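Local coordinates for enoyl-CoA hydratase/isomerase family protein (Bacillus anthracis, PDB 3KQF), which probably catalyses the reversible hydration of 2-enoyl-CoA thioesters to 3-hydroxyacyl-CoA, at residues V105-E119 / C124-T138. Sequence-based numbering, arbitrary orientation.
Sequences VIAAINGIALGGGTE and CDFRIAAESASLGLT
The Phe126 ring is met obliquely by Ile106, whose CG1 comes to 3.7 Å from Phe126 CZ; the two side chains run alongside one another in the same direction, and Ile200 and Ile204 of helix 193-206 also pack on Phe126. The Asp125 carboxylate takes Val105 N on the anti side of OD2, 33° out of its plane and 2.8 Å away, while Lys216 pairs with the same oxygen and Lys164 of a neighbouring subunit with OD1. At the Arg127 guanidinium the edge is used: Cys124 O lies in the guanidinium plane, 2.8 Å from NH2, though NH2 stands above that carbonyl's own plane, and NH1 forms a salt bridge with Glu185.

Strands 105-109 and 126-130 are parallel neighbours, 13° apart, joined by four nearly straight backbone bonds: Ala107 N to Phe126 O, Ile128 N to Ala107 O, Ile109 N to Ile128 O and Ala130 N to Ile109 O. Between Ile109 and Ala113 the pairing slips by two residues, the second chain holding two more there, within a stretch that includes the type I turn Ala130-Ala133. Pairing then resumes between strands 112-114 and 134-136, where Ala113 N reaches Ser134 O at 2.8 Å. Ile109 bridges the two strand pairs: its side chain and that of Leu135 cross at about a right angle, with Ile109 CD1 4.0 Å from Leu135 CD2.

Gly136 N makes a weak, bent bond to Ala113 O and a straighter one to Thr118 OG1 (3.1 Å), which itself donates to Ala113 O (2.6 Å); these two hydroxyl bonds tie helix 116-123 to both strands. With OG1 anti to the carbonyl carbon (chi1 -76°), the hydroxyl faces the strands and CG2 lies against Leu137.

Successive strand-turn-strand units stacked in parallel, the first leading into a helix, are the repeating pattern of the crotonase spiral. The glycine-rich helix start, Gly115-Gly117, probably contributes to the oxyanion hole, as in related hydratases.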
ATOM      1  N   VAL A 105      -4.350   2.510  19.654  1.00 14.00           N
ATOM      2  CA  VAL A 105      -5.641   1.889  19.880  1.00 12.22           C
ATOM      3  C   VAL A 105      -5.660   0.585  19.111  1.00 14.09           C
ATOM      4  O   VAL A 105      -5.378   0.562  17.899  1.00 14.00           O
ATOM      5  CB  VAL A 105      -6.834   2.823  19.414  1.00 11.89           C
ATOM      6  CG1 VAL A 105      -8.175   2.135  19.625  1.00 13.44           C
ATOM      7  CG2 VAL A 105      -6.774   4.207  20.101  1.00 14.24           C
ATOM      8  N   ILE A 106      -5.908  -0.505  19.825  1.00 14.12           N
ATOM      9  CA  ILE A 106      -5.939  -1.849  19.252  1.00 13.93           C
ATOM     10  C   ILE A 106      -7.364  -2.329  19.200  1.00 13.87           C
ATOM     11  O   ILE A 106      -8.070  -2.276  20.200  1.00 14.28           O
ATOM     12  CB  ILE A 106      -5.118  -2.840  20.134  1.00 13.78           C
ATOM     13  CG1 ILE A 106      -3.679  -2.319  20.333  1.00 15.15           C
ATOM     14  CG2 ILE A 106      -5.113  -4.213  19.524  1.00 14.80           C
ATOM     15  CD1 ILE A 106      -2.804  -3.195  21.289  1.00 17.09           C
ATOM     16  N   ALA A 107      -7.806  -2.750  18.018  1.00 15.30           N
ATOM     17  CA  ALA A 107      -9.119  -3.322  17.853  1.00 15.48           C
ATOM     18  C   ALA A 107      -9.028  -4.829  18.105  1.00 14.87           C
ATOM     19  O   ALA A 107      -8.168  -5.516  17.530  1.00 16.96           O
ATOM     20  CB  ALA A 107      -9.659  -3.059  16.424  1.00 15.73           C
ATOM     21  N   ALA A 108      -9.863  -5.340  19.007  1.00 13.45           N
ATOM     22  CA  ALA A 108      -9.936  -6.774  19.283  1.00 14.10           C
ATOM     23  C   ALA A 108     -11.304  -7.191  18.751  1.00 14.41           C
ATOM     24  O   ALA A 108     -12.340  -7.020  19.425  1.00 14.05           O
ATOM     25  CB  ALA A 108      -9.790  -7.072  20.793  1.00 14.08           C
ATOM     26  N   ILE A 109     -11.296  -7.720  17.526  1.00 15.05           N
ATOM     27  CA  ILE A 109     -12.508  -8.054  16.785  1.00 14.86           C
ATOM     28  C   ILE A 109     -12.972  -9.461  17.149  1.00 15.20           C
ATOM     29  O   ILE A 109     -12.466 -10.454  16.641  1.00 14.64           O
ATOM     30  CB  ILE A 109     -12.274  -7.880  15.259  1.00 13.99           C
ATOM     31  CG1 ILE A 109     -11.601  -6.521  14.991  1.00 15.51           C
ATOM     32  CG2 ILE A 109     -13.609  -7.984  14.488  1.00 15.41           C
ATOM     33  CD1 ILE A 109     -11.209  -6.256  13.529  1.00 16.02           C
ATOM     34  N   ASN A 110     -13.932  -9.497  18.070  1.00 15.96           N
ATOM     35  CA  ASN A 110     -14.466 -10.716  18.660  1.00 17.34           C
ATOM     36  C   ASN A 110     -15.591 -11.384  17.878  1.00 17.47           C
ATOM     37  O   ASN A 110     -16.054 -12.454  18.257  1.00 18.73           O
ATOM     38  CB  ASN A 110     -14.984 -10.395  20.072  1.00 18.13           C
ATOM     39  CG  ASN A 110     -16.064  -9.302  20.070  1.00 17.15           C
ATOM     40  OD1 ASN A 110     -15.795  -8.141  19.745  1.00 14.52           O
ATOM     41  ND2 ASN A 110     -17.282  -9.670  20.478  1.00 19.26           N
ATOM     42  N   GLY A 111     -16.050 -10.751  16.804  1.00 16.31           N
ATOM     43  CA  GLY A 111     -17.145 -11.307  16.015  1.00 16.06           C
ATOM     44  C   GLY A 111     -17.373 -10.469  14.781  1.00 16.02           C
ATOM     45  O   GLY A 111     -16.448  -9.825  14.296  1.00 15.79           O
ATOM     46  N   ILE A 112     -18.607 -10.472  14.270  0.70 16.03           N
ATOM     47  CA  ILE A 112     -18.919  -9.704  13.062  0.70 15.35           C
ATOM     48  C   ILE A 112     -18.557  -8.232  13.230  0.70 15.32           C
ATOM     49  O   ILE A 112     -18.739  -7.641  14.290  0.70 14.34           O
ATOM     50  CB  ILE A 112     -20.401  -9.834  12.576  0.70 16.35           C
ATOM     51  CG1 ILE A 112     -21.404  -9.378  13.642  0.70 17.04           C
ATOM     52  CG2 ILE A 112     -20.704 -11.278  12.123  0.70 13.76           C
ATOM     53  CD1 ILE A 112     -22.790  -9.090  13.074  0.70 19.82           C
ATOM     54  N   ALA A 113     -18.024  -7.659  12.161  1.00 15.53           N
ATOM     55  CA  ALA A 113     -17.622  -6.257  12.120  1.00 15.17           C
ATOM     56  C   ALA A 113     -18.041  -5.796  10.749  1.00 15.22           C
ATOM     57  O   ALA A 113     -17.288  -5.927   9.777  1.00 16.00           O
ATOM     58  CB  ALA A 113     -16.105  -6.122  12.294  1.00 16.92           C
ATOM     59  N   LEU A 114     -19.228  -5.220  10.672  1.00 14.93           N
ATOM     60  CA  LEU A 114     -19.801  -4.878   9.380  1.00 15.87           C
ATOM     61  C   LEU A 114     -20.155  -3.451   9.268  1.00 13.59           C
ATOM     62  O   LEU A 114     -20.676  -2.872  10.217  1.00 13.75           O
ATOM     63  CB  LEU A 114     -21.065  -5.687   9.171  1.00 17.13           C
ATOM     64  CG  LEU A 114     -20.931  -7.193   9.281  1.00 18.09           C
ATOM     65  CD1 LEU A 114     -22.327  -7.804   9.248  1.00 24.09           C
ATOM     66  CD2 LEU A 114     -20.037  -7.755   8.176  1.00 21.97           C
ATOM     67  N   GLY A 115     -19.835  -2.879   8.110  1.00 14.05           N
ATOM     68  CA  GLY A 115     -20.152  -1.483   7.812  1.00 14.21           C
ATOM     69  C   GLY A 115     -19.414  -0.596   8.798  1.00 15.35           C
ATOM     70  O   GLY A 115     -18.170  -0.639   8.877  1.00 16.09           O
ATOM     71  N   GLY A 116     -20.182   0.153   9.589  1.00 14.98           N
ATOM     72  CA  GLY A 116     -19.627   0.991  10.660  1.00 15.59           C
ATOM     73  C   GLY A 116     -18.689   0.211  11.579  1.00 15.49           C
ATOM     74  O   GLY A 116     -17.802   0.797  12.175  1.00 16.81           O
ATOM     75  N   GLY A 117     -18.916  -1.095  11.721  1.00 15.53           N
ATOM     76  CA  GLY A 117     -18.028  -1.973  12.528  1.00 14.82           C
ATOM     77  C   GLY A 117     -16.652  -2.141  11.898  1.00 15.50           C
ATOM     78  O   GLY A 117     -15.617  -2.150  12.601  1.00 16.18           O
ATOM     79  N   THR A 118     -16.604  -2.333  10.576  1.00 15.06           N
ATOM     80  CA  THR A 118     -15.307  -2.355   9.912  1.00 14.75           C
ATOM     81  C   THR A 118     -14.676  -0.944   9.951  1.00 14.97           C
ATOM     82  O   THR A 118     -13.464  -0.807  10.151  1.00 14.57           O
ATOM     83  CB  THR A 118     -15.366  -2.969   8.496  1.00 14.42           C
ATOM     84  OG1 THR A 118     -15.463  -4.398   8.618  1.00 15.43           O
ATOM     85  CG2 THR A 118     -14.104  -2.671   7.706  1.00 15.83           C
ATOM     86  N   GLU A 119     -15.496   0.098   9.787  1.00 14.99           N
ATOM     87  CA  GLU A 119     -14.987   1.457   9.858  1.00 14.86           C
ATOM     88  C   GLU A 119     -14.351   1.756  11.214  1.00 14.40           C
ATOM     89  O   GLU A 119     -13.289   2.405  11.286  1.00 14.36           O
ATOM     90  CB  GLU A 119     -16.087   2.466   9.536  1.00 15.19           C
ATOM     91  CG  GLU A 119     -16.468   2.435   8.096  1.00 14.14           C
ATOM     92  CD  GLU A 119     -17.560   3.405   7.747  1.00 18.95           C
ATOM     93  OE1 GLU A 119     -18.628   3.415   8.430  1.00 18.77           O
ATOM     94  OE2 GLU A 119     -17.376   4.139   6.752  1.00 16.76           O
ATOM     95  N   CYS A 124      -8.802   2.363  14.318  1.00 15.32           N
ATOM     96  CA  CYS A 124      -7.792   1.913  15.278  1.00 14.90           C
ATOM     97  C   CYS A 124      -6.438   1.794  14.580  1.00 16.25           C
ATOM     98  O   CYS A 124      -6.367   1.625  13.353  1.00 15.00           O
ATOM     99  CB  CYS A 124      -8.189   0.567  15.900  1.00 14.68           C
ATOM    100  SG  CYS A 124      -9.757   0.595  16.848  1.00 15.86           S
ATOM    101  N   ASP A 125      -5.362   1.916  15.361  1.00 15.04           N
ATOM    102  CA  ASP A 125      -3.989   1.784  14.843  1.00 15.10           C
ATOM    103  C   ASP A 125      -3.720   0.424  14.196  1.00 13.59           C
ATOM    104  O   ASP A 125      -3.086   0.357  13.153  1.00 16.38           O
ATOM    105  CB  ASP A 125      -2.971   2.055  15.946  1.00 13.45           C
ATOM    106  CG  ASP A 125      -3.003   3.492  16.415  1.00 14.22           C
ATOM    107  OD1 ASP A 125      -2.250   4.302  15.837  1.00 18.12           O
ATOM    108  OD2 ASP A 125      -3.838   3.840  17.269  1.00 13.48           O
ATOM    109  N   PHE A 126      -4.091  -0.666  14.873  1.00 15.42           N
ATOM    110  CA  PHE A 126      -4.020  -2.011  14.276  1.00 14.24           C
ATOM    111  C   PHE A 126      -5.085  -2.912  14.881  1.00 14.94           C
ATOM    112  O   PHE A 126      -5.744  -2.545  15.873  1.00 13.99           O
ATOM    113  CB  PHE A 126      -2.606  -2.627  14.243  1.00 14.60           C
ATOM    114  CG  PHE A 126      -1.994  -2.826  15.581  1.00 15.04           C
ATOM    115  CD1 PHE A 126      -2.151  -4.031  16.262  1.00 17.60           C
ATOM    116  CD2 PHE A 126      -1.245  -1.816  16.155  1.00 15.05           C
ATOM    117  CE1 PHE A 126      -1.582  -4.215  17.499  1.00 16.69           C
ATOM    118  CE2 PHE A 126      -0.653  -1.997  17.395  1.00 18.67           C
ATOM    119  CZ  PHE A 126      -0.822  -3.198  18.071  1.00 18.16           C
ATOM    120  N   ARG A 127      -5.250  -4.080  14.259  1.00 13.67           N
ATOM    121  CA  ARG A 127      -6.341  -4.982  14.527  1.00 13.80           C
ATOM    122  C   ARG A 127      -5.948  -6.436  14.788  1.00 13.54           C
ATOM    123  O   ARG A 127      -5.090  -7.002  14.109  1.00 13.59           O
ATOM    124  CB  ARG A 127      -7.227  -4.943  13.265  1.00 13.69           C
ATOM    125  CG  ARG A 127      -7.926  -3.607  13.013  1.00 13.98           C
ATOM    126  CD  ARG A 127      -8.049  -3.235  11.514  1.00 15.89           C
ATOM    127  NE  ARG A 127      -6.729  -2.883  10.984  1.00 14.02           N
ATOM    128  CZ  ARG A 127      -6.118  -1.701  11.176  1.00 16.66           C
ATOM    129  NH1 ARG A 127      -4.901  -1.499  10.693  1.00 13.64           N
ATOM    130  NH2 ARG A 127      -6.707  -0.735  11.859  1.00 15.92           N
ATOM    131  N   ILE A 128      -6.576  -7.014  15.803  1.00 13.70           N
ATOM    132  CA  ILE A 128      -6.426  -8.442  16.133  1.00 14.25           C
ATOM    133  C   ILE A 128      -7.840  -9.000  15.973  1.00 14.89           C
ATOM    134  O   ILE A 128      -8.781  -8.461  16.565  1.00 16.17           O
ATOM    135  CB  ILE A 128      -5.997  -8.691  17.565  1.00 15.07           C
ATOM    136  CG1 ILE A 128      -4.722  -7.926  17.928  1.00 18.84           C
ATOM    137  CG2 ILE A 128      -5.806 -10.232  17.811  1.00 12.58           C
ATOM    138  CD1 ILE A 128      -4.409  -7.989  19.404  1.00 23.99           C
ATOM    139  N   ALA A 129      -8.001 -10.058  15.195  1.00 15.48           N
ATOM    140  CA  ALA A 129      -9.311 -10.684  14.979  1.00 16.38           C
ATOM    141  C   ALA A 129      -9.421 -12.119  15.471  1.00 15.98           C
ATOM    142  O   ALA A 129      -8.487 -12.888  15.365  1.00 15.20           O
ATOM    143  CB  ALA A 129      -9.645 -10.684  13.516  1.00 15.29           C
ATOM    144  N   ALA A 130     -10.615 -12.473  15.939  1.00 15.45           N
ATOM    145  CA  ALA A 130     -10.925 -13.833  16.309  1.00 15.83           C
ATOM    146  C   ALA A 130     -10.982 -14.617  15.005  1.00 15.10           C
ATOM    147  O   ALA A 130     -11.404 -14.067  13.977  1.00 15.99           O
ATOM    148  CB  ALA A 130     -12.285 -13.910  17.010  1.00 14.12           C
ATOM    149  N   GLU A 131     -10.578 -15.886  15.050  1.00 14.75           N
ATOM    150  CA  GLU A 131     -10.632 -16.776  13.882  1.00 16.01           C
ATOM    151  C   GLU A 131     -12.028 -16.819  13.297  1.00 17.03           C
ATOM    152  O   GLU A 131     -12.193 -17.009  12.090  1.00 17.23           O
ATOM    153  CB  GLU A 131     -10.226 -18.231  14.245  1.00 17.17           C
ATOM    154  CG  GLU A 131      -8.736 -18.469  14.409  1.00 20.15           C
ATOM    155  CD  GLU A 131      -8.393 -19.935  14.692  1.00 24.60           C
ATOM    156  OE1 GLU A 131      -8.921 -20.504  15.668  1.00 26.14           O
ATOM    157  OE2 GLU A 131      -7.575 -20.514  13.944  1.00 29.07           O
ATOM    158  N   SER A 132     -13.032 -16.650  14.163  1.00 16.63           N
ATOM    159  CA  SER A 132     -14.435 -16.737  13.756  1.00 16.87           C
ATOM    160  C   SER A 132     -15.061 -15.401  13.354  1.00 16.64           C
ATOM    161  O   SER A 132     -16.242 -15.364  13.001  1.00 18.38           O
ATOM    162  CB  SER A 132     -15.261 -17.382  14.884  1.00 17.49           C
ATOM    163  OG  SER A 132     -15.093 -16.659  16.096  1.00 18.91           O
ATOM    164  N   ALA A 133     -14.296 -14.314  13.409  1.00 14.82           N
ATOM    165  CA  ALA A 133     -14.806 -13.002  13.031  1.00 15.55           C
ATOM    166  C   ALA A 133     -14.979 -12.879  11.532  1.00 15.94           C
ATOM    167  O   ALA A 133     -14.379 -13.618  10.741  1.00 15.44           O
ATOM    168  CB  ALA A 133     -13.887 -11.880  13.539  1.00 14.49           C
ATOM    169  N   SER A 134     -15.853 -11.964  11.142  1.00 17.05           N
ATOM    170  CA  SER A 134     -16.076 -11.679   9.726  1.00 18.63           C
ATOM    171  C   SER A 134     -16.153 -10.179   9.587  1.00 17.03           C
ATOM    172  O   SER A 134     -16.605  -9.474  10.515  1.00 17.20           O
ATOM    173  CB  SER A 134     -17.318 -12.380   9.161  1.00 20.46           C
ATOM    174  OG  SER A 134     -18.466 -12.173   9.952  1.00 26.27           O
ATOM    175  N   LEU A 135     -15.660  -9.686   8.459  1.00 13.49           N
ATOM    176  CA  LEU A 135     -15.602  -8.273   8.207  1.00 14.94           C
ATOM    177  C   LEU A 135     -16.132  -7.928   6.847  1.00 14.43           C
ATOM    178  O   LEU A 135     -16.350  -8.796   5.989  1.00 15.27           O
ATOM    179  CB  LEU A 135     -14.146  -7.768   8.280  1.00 15.03           C
ATOM    180  CG  LEU A 135     -13.404  -7.968   9.604  1.00 16.57           C
ATOM    181  CD1 LEU A 135     -12.863  -9.371   9.720  1.00 18.67           C
ATOM    182  CD2 LEU A 135     -12.267  -6.919   9.724  1.00 17.50           C
ATOM    183  N   GLY A 136     -16.329  -6.642   6.643  1.00 16.02           N
ATOM    184  CA  GLY A 136     -16.765  -6.173   5.341  1.00 15.69           C
ATOM    185  C   GLY A 136     -17.449  -4.834   5.419  1.00 15.10           C
ATOM    186  O   GLY A 136     -17.994  -4.459   6.463  1.00 15.72           O
ATOM    187  N   LEU A 137     -17.427  -4.120   4.306  1.00 14.65           N
ATOM    188  CA  LEU A 137     -18.136  -2.854   4.191  1.00 14.73           C
ATOM    189  C   LEU A 137     -19.340  -3.173   3.332  1.00 14.64           C
ATOM    190  O   LEU A 137     -19.276  -3.125   2.102  1.00 15.34           O
ATOM    191  CB  LEU A 137     -17.270  -1.765   3.583  1.00 16.11           C
ATOM    192  CG  LEU A 137     -16.158  -1.247   4.491  1.00 17.28           C
ATOM    193  CD1 LEU A 137     -15.303  -0.240   3.774  1.00 19.20           C
ATOM    194  CD2 LEU A 137     -16.759  -0.617   5.740  1.00 18.73           C
ATOM    195  N   THR A 138     -20.453  -3.438   4.002  1.00 16.32           N
ATOM    196  CA  THR A 138     -21.691  -3.886   3.363  1.00 17.26           C
ATOM    197  C   THR A 138     -22.594  -2.764   2.863  1.00 17.61           C
ATOM    198  O   THR A 138     -23.649  -3.043   2.297  1.00 18.35           O
ATOM    199  CB  THR A 138     -22.505  -4.717   4.365  1.00 19.55           C
ATOM    200  OG1 THR A 138     -22.684  -3.942   5.556  1.00 21.07           O
ATOM    201  CG2 THR A 138     -21.777  -6.053   4.718  1.00 19.10           C
TER
HETATM  202  O   HOH W   1     -16.723 -14.642  16.620  1.00 22.06           O